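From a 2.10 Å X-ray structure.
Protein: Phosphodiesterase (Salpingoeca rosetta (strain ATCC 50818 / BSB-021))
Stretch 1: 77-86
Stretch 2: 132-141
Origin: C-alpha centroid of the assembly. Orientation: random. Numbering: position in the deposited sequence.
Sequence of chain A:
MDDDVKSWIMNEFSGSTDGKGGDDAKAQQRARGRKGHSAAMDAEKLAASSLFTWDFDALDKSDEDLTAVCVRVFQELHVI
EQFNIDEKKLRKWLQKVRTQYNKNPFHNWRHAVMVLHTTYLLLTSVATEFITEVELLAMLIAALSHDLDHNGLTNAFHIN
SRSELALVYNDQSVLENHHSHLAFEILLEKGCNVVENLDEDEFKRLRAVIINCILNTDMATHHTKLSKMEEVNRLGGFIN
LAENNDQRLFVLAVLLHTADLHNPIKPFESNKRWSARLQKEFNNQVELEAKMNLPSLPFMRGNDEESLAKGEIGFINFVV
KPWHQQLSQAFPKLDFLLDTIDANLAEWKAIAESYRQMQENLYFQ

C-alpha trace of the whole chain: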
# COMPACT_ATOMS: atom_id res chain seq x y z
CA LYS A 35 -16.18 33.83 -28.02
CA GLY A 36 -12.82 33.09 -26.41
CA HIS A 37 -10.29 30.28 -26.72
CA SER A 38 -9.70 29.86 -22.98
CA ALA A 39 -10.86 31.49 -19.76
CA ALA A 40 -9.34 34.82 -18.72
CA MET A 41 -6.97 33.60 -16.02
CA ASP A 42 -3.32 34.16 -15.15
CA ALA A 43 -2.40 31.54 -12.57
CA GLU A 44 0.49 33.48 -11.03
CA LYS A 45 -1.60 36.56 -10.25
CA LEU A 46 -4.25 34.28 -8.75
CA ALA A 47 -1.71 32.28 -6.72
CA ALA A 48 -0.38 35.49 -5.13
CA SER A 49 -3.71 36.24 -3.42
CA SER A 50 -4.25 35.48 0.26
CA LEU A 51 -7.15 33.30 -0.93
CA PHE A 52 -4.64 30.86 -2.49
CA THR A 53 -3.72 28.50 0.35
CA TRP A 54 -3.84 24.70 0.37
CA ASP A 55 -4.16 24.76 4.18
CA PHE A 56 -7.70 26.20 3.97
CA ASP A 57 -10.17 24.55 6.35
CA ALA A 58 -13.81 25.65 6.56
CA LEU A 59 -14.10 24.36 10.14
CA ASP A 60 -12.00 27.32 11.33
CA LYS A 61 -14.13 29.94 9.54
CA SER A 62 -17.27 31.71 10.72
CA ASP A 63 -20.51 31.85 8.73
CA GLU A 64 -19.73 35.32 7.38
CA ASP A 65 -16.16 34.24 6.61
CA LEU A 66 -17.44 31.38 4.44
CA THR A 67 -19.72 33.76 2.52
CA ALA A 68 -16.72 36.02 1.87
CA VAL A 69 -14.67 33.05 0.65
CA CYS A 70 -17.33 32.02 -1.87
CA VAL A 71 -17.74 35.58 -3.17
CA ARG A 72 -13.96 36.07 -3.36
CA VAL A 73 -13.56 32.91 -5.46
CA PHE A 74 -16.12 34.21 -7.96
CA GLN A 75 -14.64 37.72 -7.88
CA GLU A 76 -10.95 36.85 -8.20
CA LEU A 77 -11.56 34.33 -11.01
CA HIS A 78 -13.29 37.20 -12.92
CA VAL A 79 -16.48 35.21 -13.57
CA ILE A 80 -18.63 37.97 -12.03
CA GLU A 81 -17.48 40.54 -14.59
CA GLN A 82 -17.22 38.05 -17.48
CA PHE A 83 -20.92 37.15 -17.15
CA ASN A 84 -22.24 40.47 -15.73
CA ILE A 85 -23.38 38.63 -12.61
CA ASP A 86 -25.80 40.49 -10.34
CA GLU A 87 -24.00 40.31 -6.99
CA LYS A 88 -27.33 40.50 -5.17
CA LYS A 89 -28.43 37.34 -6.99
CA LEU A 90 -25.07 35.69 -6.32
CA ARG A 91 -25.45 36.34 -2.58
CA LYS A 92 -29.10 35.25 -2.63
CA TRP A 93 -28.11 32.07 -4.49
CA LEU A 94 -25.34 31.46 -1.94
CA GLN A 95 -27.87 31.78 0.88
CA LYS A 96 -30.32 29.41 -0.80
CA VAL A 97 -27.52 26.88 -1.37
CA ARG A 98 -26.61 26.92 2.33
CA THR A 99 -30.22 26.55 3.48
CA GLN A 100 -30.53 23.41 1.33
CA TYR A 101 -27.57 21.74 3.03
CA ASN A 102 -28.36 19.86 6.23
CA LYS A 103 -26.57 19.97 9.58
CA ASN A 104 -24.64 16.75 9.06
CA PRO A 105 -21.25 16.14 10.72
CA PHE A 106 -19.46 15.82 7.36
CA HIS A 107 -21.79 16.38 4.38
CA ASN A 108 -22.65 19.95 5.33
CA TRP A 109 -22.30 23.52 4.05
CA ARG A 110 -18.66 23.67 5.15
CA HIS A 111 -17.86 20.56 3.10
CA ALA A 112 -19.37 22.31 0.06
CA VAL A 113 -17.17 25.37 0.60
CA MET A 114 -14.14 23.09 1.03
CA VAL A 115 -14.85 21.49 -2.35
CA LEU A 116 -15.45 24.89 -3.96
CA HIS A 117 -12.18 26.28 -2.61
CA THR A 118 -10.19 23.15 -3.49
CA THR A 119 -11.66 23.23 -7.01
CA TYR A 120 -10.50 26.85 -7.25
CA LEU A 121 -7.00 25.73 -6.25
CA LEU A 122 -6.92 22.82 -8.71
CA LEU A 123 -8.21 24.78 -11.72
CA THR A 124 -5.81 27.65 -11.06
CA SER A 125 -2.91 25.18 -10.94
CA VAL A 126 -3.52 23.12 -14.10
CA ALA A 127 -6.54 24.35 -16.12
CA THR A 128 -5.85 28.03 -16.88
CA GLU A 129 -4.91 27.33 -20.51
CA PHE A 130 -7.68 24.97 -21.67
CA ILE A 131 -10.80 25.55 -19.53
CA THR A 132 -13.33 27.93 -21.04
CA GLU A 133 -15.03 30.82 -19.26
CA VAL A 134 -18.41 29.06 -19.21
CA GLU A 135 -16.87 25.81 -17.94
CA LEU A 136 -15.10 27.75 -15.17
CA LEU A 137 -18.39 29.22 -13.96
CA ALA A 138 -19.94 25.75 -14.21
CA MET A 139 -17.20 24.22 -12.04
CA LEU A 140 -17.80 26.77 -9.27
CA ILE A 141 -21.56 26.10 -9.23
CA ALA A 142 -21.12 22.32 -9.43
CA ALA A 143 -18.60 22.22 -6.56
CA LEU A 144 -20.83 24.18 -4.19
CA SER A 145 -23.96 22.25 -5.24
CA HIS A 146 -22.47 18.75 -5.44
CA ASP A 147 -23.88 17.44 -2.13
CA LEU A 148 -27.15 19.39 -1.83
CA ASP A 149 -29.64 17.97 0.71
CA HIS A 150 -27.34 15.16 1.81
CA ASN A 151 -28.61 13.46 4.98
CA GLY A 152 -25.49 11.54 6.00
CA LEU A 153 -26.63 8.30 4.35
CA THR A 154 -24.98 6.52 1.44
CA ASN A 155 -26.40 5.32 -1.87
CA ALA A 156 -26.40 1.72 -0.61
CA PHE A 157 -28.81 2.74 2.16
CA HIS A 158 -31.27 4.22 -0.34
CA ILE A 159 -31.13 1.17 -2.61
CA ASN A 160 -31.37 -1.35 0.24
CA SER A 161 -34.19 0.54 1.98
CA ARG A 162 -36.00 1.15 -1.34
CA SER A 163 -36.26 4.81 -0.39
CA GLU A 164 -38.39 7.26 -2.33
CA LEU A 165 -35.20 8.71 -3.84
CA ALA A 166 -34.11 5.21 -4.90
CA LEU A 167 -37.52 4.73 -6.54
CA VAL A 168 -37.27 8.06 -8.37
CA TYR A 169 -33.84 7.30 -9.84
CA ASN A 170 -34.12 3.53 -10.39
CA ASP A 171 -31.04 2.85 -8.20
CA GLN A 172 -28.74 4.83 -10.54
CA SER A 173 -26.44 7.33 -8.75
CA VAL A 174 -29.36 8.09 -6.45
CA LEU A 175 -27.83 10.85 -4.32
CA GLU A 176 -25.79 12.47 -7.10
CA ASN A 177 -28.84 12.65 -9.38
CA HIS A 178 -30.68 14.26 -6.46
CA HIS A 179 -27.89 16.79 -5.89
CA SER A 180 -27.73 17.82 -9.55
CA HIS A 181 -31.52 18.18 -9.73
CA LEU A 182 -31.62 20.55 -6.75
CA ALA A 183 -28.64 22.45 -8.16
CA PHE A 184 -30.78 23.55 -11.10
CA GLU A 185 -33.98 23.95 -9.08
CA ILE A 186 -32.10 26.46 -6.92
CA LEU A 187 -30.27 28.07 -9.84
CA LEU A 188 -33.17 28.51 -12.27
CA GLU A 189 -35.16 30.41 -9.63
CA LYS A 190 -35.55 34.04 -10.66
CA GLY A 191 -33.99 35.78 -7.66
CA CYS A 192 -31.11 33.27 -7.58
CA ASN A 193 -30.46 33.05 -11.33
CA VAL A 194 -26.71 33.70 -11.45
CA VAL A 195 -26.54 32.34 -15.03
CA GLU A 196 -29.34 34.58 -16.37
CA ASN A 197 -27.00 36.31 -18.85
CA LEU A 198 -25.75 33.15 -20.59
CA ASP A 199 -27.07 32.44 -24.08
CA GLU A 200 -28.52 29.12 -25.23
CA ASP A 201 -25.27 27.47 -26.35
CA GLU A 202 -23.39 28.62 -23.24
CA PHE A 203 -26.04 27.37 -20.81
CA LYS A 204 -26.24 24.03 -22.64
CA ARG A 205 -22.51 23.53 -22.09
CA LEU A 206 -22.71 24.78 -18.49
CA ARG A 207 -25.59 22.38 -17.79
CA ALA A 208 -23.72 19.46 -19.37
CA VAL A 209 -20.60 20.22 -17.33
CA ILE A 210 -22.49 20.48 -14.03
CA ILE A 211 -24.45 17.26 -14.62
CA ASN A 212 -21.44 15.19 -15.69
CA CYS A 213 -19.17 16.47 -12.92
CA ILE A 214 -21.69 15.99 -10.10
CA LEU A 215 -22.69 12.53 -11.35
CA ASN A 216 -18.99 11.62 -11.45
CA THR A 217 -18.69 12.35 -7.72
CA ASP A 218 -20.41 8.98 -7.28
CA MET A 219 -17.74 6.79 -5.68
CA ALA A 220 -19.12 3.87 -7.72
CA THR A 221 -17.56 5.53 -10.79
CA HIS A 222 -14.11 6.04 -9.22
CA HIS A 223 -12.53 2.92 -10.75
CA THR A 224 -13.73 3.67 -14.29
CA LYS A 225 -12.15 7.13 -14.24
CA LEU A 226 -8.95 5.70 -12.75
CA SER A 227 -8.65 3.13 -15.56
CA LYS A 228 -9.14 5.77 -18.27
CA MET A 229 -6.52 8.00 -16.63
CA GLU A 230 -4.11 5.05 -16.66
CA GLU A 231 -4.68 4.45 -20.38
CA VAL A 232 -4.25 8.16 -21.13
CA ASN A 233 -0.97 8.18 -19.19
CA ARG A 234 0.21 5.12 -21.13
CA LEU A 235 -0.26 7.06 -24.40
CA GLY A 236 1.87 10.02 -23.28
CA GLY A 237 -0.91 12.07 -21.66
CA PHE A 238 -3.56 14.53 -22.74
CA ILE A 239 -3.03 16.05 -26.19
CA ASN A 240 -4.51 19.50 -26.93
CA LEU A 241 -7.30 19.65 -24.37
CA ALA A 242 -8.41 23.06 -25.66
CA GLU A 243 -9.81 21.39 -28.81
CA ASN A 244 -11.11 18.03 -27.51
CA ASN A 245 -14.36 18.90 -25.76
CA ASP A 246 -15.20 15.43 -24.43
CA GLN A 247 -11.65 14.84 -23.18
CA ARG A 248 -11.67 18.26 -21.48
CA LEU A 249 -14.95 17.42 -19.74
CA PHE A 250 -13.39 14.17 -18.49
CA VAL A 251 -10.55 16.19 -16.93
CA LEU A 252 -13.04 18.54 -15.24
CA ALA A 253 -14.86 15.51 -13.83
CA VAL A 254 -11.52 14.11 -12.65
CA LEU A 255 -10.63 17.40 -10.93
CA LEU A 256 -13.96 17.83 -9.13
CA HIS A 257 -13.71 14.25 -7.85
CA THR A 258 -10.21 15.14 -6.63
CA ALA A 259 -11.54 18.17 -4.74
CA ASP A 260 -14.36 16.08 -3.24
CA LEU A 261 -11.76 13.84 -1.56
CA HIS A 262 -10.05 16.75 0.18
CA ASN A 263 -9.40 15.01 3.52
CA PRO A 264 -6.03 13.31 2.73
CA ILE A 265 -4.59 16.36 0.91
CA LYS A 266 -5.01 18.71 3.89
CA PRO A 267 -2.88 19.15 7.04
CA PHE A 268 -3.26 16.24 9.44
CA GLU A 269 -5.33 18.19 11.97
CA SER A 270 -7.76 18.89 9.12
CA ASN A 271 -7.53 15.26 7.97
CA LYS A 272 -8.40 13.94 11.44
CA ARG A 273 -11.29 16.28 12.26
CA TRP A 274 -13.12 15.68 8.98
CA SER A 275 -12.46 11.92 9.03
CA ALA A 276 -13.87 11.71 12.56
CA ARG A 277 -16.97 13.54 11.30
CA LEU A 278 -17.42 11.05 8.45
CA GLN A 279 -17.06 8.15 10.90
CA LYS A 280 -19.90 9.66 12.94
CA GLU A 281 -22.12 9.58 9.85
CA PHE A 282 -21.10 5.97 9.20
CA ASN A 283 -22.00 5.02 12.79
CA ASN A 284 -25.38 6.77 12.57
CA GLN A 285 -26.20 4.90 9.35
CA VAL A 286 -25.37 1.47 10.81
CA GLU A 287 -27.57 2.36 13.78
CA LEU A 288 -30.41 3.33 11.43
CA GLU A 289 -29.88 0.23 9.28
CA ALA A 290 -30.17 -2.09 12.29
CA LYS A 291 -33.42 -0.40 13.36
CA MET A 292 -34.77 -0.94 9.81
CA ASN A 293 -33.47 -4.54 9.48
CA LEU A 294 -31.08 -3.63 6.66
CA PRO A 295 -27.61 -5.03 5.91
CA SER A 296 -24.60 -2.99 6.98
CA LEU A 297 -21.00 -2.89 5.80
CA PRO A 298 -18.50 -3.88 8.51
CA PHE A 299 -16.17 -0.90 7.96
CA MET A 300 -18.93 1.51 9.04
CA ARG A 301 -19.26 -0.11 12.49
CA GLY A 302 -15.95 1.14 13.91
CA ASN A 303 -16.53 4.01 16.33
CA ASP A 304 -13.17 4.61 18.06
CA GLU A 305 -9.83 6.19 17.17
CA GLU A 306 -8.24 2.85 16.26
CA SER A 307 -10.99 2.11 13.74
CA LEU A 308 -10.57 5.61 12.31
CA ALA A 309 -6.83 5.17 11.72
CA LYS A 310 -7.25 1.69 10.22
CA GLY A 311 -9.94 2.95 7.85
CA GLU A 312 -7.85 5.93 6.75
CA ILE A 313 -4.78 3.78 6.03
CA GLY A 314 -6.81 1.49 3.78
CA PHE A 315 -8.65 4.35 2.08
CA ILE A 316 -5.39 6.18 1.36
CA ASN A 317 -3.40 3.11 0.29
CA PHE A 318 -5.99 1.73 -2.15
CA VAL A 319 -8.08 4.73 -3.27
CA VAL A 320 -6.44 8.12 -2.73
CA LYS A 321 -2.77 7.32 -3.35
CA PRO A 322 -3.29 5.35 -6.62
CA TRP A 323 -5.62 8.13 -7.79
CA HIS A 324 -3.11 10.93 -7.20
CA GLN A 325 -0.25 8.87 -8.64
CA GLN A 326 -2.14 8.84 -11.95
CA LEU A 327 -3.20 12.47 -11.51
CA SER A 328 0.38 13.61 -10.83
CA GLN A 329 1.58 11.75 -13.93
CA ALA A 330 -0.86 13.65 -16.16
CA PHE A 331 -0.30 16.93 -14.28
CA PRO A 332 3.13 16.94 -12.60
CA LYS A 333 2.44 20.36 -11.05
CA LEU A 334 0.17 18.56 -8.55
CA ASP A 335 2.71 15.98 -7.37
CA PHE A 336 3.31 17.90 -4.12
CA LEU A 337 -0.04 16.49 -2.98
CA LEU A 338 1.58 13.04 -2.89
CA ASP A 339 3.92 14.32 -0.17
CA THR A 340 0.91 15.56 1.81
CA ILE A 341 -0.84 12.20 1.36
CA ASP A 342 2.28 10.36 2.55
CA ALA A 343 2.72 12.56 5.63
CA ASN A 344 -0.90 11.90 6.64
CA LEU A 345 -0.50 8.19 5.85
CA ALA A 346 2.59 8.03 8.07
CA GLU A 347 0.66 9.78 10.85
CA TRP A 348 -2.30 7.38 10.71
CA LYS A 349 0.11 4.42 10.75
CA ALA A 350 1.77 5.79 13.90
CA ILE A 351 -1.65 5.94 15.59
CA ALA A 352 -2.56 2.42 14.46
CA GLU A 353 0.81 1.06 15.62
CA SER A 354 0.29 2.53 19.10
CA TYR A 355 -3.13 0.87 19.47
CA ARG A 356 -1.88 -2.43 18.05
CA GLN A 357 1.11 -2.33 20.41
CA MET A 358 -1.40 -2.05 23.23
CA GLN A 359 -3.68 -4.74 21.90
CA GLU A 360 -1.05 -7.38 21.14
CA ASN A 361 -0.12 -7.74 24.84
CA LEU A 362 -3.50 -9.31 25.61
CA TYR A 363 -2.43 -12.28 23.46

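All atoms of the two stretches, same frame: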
# COMPACT_ATOMS: atom_id res chain seq x y z
N LEU A 77 -11.62 35.07 -9.75
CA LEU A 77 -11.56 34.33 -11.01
C LEU A 77 -12.21 35.08 -12.17
O LEU A 77 -12.24 34.55 -13.28
CB LEU A 77 -12.22 32.96 -10.85
CG LEU A 77 -11.43 31.97 -9.98
CD1 LEU A 77 -12.23 30.69 -9.77
CD2 LEU A 77 -10.08 31.67 -10.62
N HIS A 78 -12.74 36.28 -11.92
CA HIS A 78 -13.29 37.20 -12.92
C HIS A 78 -14.59 36.72 -13.54
O HIS A 78 -15.03 37.29 -14.55
CB HIS A 78 -12.27 37.49 -14.03
CG HIS A 78 -10.93 37.95 -13.53
ND1 HIS A 78 -10.75 39.14 -12.87
CD2 HIS A 78 -9.71 37.36 -13.59
CE1 HIS A 78 -9.48 39.28 -12.54
NE2 HIS A 78 -8.83 38.21 -12.97
N VAL A 79 -15.25 35.71 -12.96
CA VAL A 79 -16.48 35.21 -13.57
C VAL A 79 -17.63 36.18 -13.35
O VAL A 79 -18.58 36.22 -14.14
CB VAL A 79 -16.82 33.81 -13.03
CG1 VAL A 79 -15.69 32.84 -13.33
CG2 VAL A 79 -17.11 33.85 -11.54
N ILE A 80 -17.58 36.98 -12.28
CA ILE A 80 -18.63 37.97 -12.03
C ILE A 80 -18.67 38.99 -13.16
O ILE A 80 -19.74 39.30 -13.70
CB ILE A 80 -18.43 38.64 -10.66
CG1 ILE A 80 -18.66 37.63 -9.53
CG2 ILE A 80 -19.35 39.84 -10.50
CD1 ILE A 80 -18.51 38.21 -8.14
N GLU A 81 -17.51 39.53 -13.53
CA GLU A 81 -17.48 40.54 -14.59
C GLU A 81 -17.61 39.92 -15.98
O GLU A 81 -18.17 40.56 -16.88
CB GLU A 81 -16.21 41.38 -14.49
CG GLU A 81 -14.92 40.62 -14.76
CD GLU A 81 -13.69 41.49 -14.55
OE1 GLU A 81 -13.71 42.34 -13.64
OE2 GLU A 81 -12.71 41.32 -15.31
N GLN A 82 -17.14 38.68 -16.16
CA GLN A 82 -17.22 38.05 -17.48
C GLN A 82 -18.66 37.71 -17.85
O GLN A 82 -18.99 37.66 -19.04
CB GLN A 82 -16.36 36.79 -17.52
CG GLN A 82 -14.87 37.05 -17.66
CD GLN A 82 -14.50 37.58 -19.04
OE1 GLN A 82 -14.99 37.09 -20.06
NE2 GLN A 82 -13.62 38.58 -19.07
N PHE A 83 -19.53 37.47 -16.87
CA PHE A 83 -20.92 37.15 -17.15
C PHE A 83 -21.90 38.19 -16.61
O PHE A 83 -23.10 37.93 -16.57
CB PHE A 83 -21.26 35.76 -16.59
CG PHE A 83 -20.52 34.65 -17.26
CD1 PHE A 83 -20.92 34.18 -18.51
CD2 PHE A 83 -19.40 34.09 -16.67
CE1 PHE A 83 -20.23 33.16 -19.14
CE2 PHE A 83 -18.70 33.06 -17.29
CZ PHE A 83 -19.12 32.60 -18.53
N ASN A 84 -21.40 39.37 -16.23
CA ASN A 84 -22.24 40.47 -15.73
C ASN A 84 -23.18 39.98 -14.63
O ASN A 84 -24.39 40.21 -14.65
CB ASN A 84 -23.02 41.13 -16.87
CG ASN A 84 -22.11 41.70 -17.95
OD1 ASN A 84 -21.00 42.16 -17.67
ND2 ASN A 84 -22.58 41.67 -19.19
N ILE A 85 -22.60 39.28 -13.66
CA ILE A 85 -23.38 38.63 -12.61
C ILE A 85 -23.90 39.68 -11.63
O ILE A 85 -23.13 40.50 -11.12
CB ILE A 85 -22.53 37.57 -11.88
CG1 ILE A 85 -22.39 36.32 -12.75
CG2 ILE A 85 -23.14 37.23 -10.53
CD1 ILE A 85 -21.45 35.27 -12.17
N ASP A 86 -25.20 39.65 -11.38
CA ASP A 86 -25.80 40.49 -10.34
C ASP A 86 -25.36 39.97 -8.97
O ASP A 86 -25.74 38.87 -8.56
CB ASP A 86 -27.32 40.47 -10.47
CG ASP A 86 -28.01 41.45 -9.53
OD1 ASP A 86 -27.33 42.05 -8.67
OD2 ASP A 86 -29.24 41.62 -9.66
N THR A 132 -12.65 26.77 -20.51
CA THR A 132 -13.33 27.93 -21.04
C THR A 132 -13.99 28.73 -19.92
O THR A 132 -14.12 28.26 -18.78
CB THR A 132 -14.38 27.53 -22.08
OG1 THR A 132 -15.57 27.07 -21.42
CG2 THR A 132 -13.85 26.43 -22.99
N GLU A 133 -14.40 29.95 -20.25
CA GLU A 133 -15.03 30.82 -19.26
C GLU A 133 -16.33 30.22 -18.74
O GLU A 133 -16.61 30.27 -17.54
CB GLU A 133 -15.29 32.20 -19.87
CG GLU A 133 -15.47 33.30 -18.85
CD GLU A 133 -14.19 33.61 -18.11
OE1 GLU A 133 -13.12 33.62 -18.76
OE2 GLU A 133 -14.25 33.84 -16.88
N VAL A 134 -17.14 29.65 -19.64
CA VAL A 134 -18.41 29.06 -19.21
C VAL A 134 -18.16 27.82 -18.35
O VAL A 134 -18.82 27.63 -17.32
CB VAL A 134 -19.28 28.73 -20.44
CG1 VAL A 134 -20.45 27.84 -20.04
CG2 VAL A 134 -19.79 30.01 -21.08
N GLU A 135 -17.19 26.99 -18.73
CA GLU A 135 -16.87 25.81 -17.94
C GLU A 135 -16.31 26.18 -16.57
O GLU A 135 -16.53 25.45 -15.59
CB GLU A 135 -15.89 24.91 -18.69
CG GLU A 135 -16.46 24.28 -19.96
CD GLU A 135 -15.39 23.75 -20.89
OE1 GLU A 135 -14.19 24.00 -20.64
OE2 GLU A 135 -15.76 23.08 -21.89
N LEU A 136 -15.60 27.30 -16.47
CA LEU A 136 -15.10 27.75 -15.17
C LEU A 136 -16.25 28.12 -14.25
O LEU A 136 -16.27 27.70 -13.08
CB LEU A 136 -14.15 28.93 -15.36
CG LEU A 136 -13.58 29.55 -14.08
CD1 LEU A 136 -12.75 28.53 -13.31
CD2 LEU A 136 -12.76 30.80 -14.40
N LEU A 137 -17.20 28.90 -14.75
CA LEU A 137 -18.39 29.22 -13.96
C LEU A 137 -19.15 27.96 -13.58
O LEU A 137 -19.66 27.85 -12.46
CB LEU A 137 -19.29 30.18 -14.74
CG LEU A 137 -20.66 30.52 -14.14
CD1 LEU A 137 -20.50 31.27 -12.82
CD2 LEU A 137 -21.50 31.32 -15.12
N ALA A 138 -19.24 26.99 -14.50
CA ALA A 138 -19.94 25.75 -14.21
C ALA A 138 -19.25 24.95 -13.11
O ALA A 138 -19.92 24.29 -12.31
CB ALA A 138 -20.06 24.90 -15.48
N MET A 139 -17.91 24.98 -13.06
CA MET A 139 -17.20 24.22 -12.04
C MET A 139 -17.43 24.81 -10.66
O MET A 139 -17.50 24.07 -9.67
CB MET A 139 -15.71 24.15 -12.37
CG MET A 139 -15.40 23.31 -13.60
SD MET A 139 -15.97 21.61 -13.43
CE MET A 139 -14.84 21.02 -12.16
N LEU A 140 -17.54 26.14 -10.56
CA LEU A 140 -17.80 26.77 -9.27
C LEU A 140 -19.19 26.42 -8.76
O LEU A 140 -19.36 26.12 -7.57
CB LEU A 140 -17.64 28.29 -9.39
CG LEU A 140 -16.29 28.82 -9.85
CD1 LEU A 140 -16.22 30.34 -9.69
CD2 LEU A 140 -15.15 28.15 -9.10
N ILE A 141 -20.20 26.44 -9.64
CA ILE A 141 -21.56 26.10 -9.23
C ILE A 141 -21.65 24.62 -8.87
O ILE A 141 -22.25 24.25 -7.86
CB ILE A 141 -22.56 26.47 -10.34
CG1 ILE A 141 -22.56 27.98 -10.58
CG2 ILE A 141 -23.95 25.97 -10.00
CD1 ILE A 141 -23.36 28.41 -11.80

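Residues 77-86 pack against one side of the helix that begins at Glu 133. The contact is mainly apolar, and no hydrogen bond crosses it. Together the two stretches bury 501 Å² of surface.

Leu 77 is buried and points its CA-to-CB bond toward the helix. Its CD1 lies 3.9 Å from Leu 140 CD2 and 4.2 Å from Leu 136 CD1. The side chain therefore touches two residues one helical turn apart. The backbone O of Leu 77 also sits 3.9 Å from Leu 136 CD2.

His 78 adds almost nothing to the contact, and its CA-to-CB bond points sideways. Its role is in the backbone. With a positive phi of 70° it ends the preceding helix in a Schellman motif. It is also the N-cap residue of the short helix 79-82, and its O accepts from Gln 82 N at 3.0 Å.

Val 79 marks the closest backbone approach, with its CA 6.3 Å from the CA of Leu 137. Its two methyls both reach the helix. CG1 lies 3.7 Å from Leu 136 CD2, and CG2 lies 4.1 Å from Leu 140 CD1. CG2 is also 4.4 Å from Leu 137 CD1.

Ile 80 points away and Glu 81 is out of reach, so neither takes part. The chain returns to the contact at Gln 82. Its CG lies 3.4 Å from Glu 133 OE2. This is a packing contact between an aliphatic carbon and a carboxylate oxygen. The other carboxylate oxygen, Glu 133 OE1, is hydrogen-bonded elsewhere in the structure.

Phe 83 has the largest area covered in stretch 1, 84 Å². Leu 137 CD2 sits over one ring face, 4.0 Å from the centroid and 18° off the normal, a CH-pi contact. At the ring edge, Phe 83 CE2 is 3.5 Å from Glu 133 O. That oxygen also accepts the helical bond from Leu 137 N at 3.2 Å. Phe 83 CZ lies 3.7 Å from Val 134 CG2. The CA-to-CB bond of Val 134 points away from stretch 1, yet this methyl still meets the ring.

Asn 84 makes no contact. Ile 85 makes a smaller one: its CD1 is 4.2 Å from Leu 137 CD1. Leu 137 thus meets Val 79, Phe 83 and Ile 85. Asp 86 is beyond reach, and its side chain caps a backbone N just past the stretch.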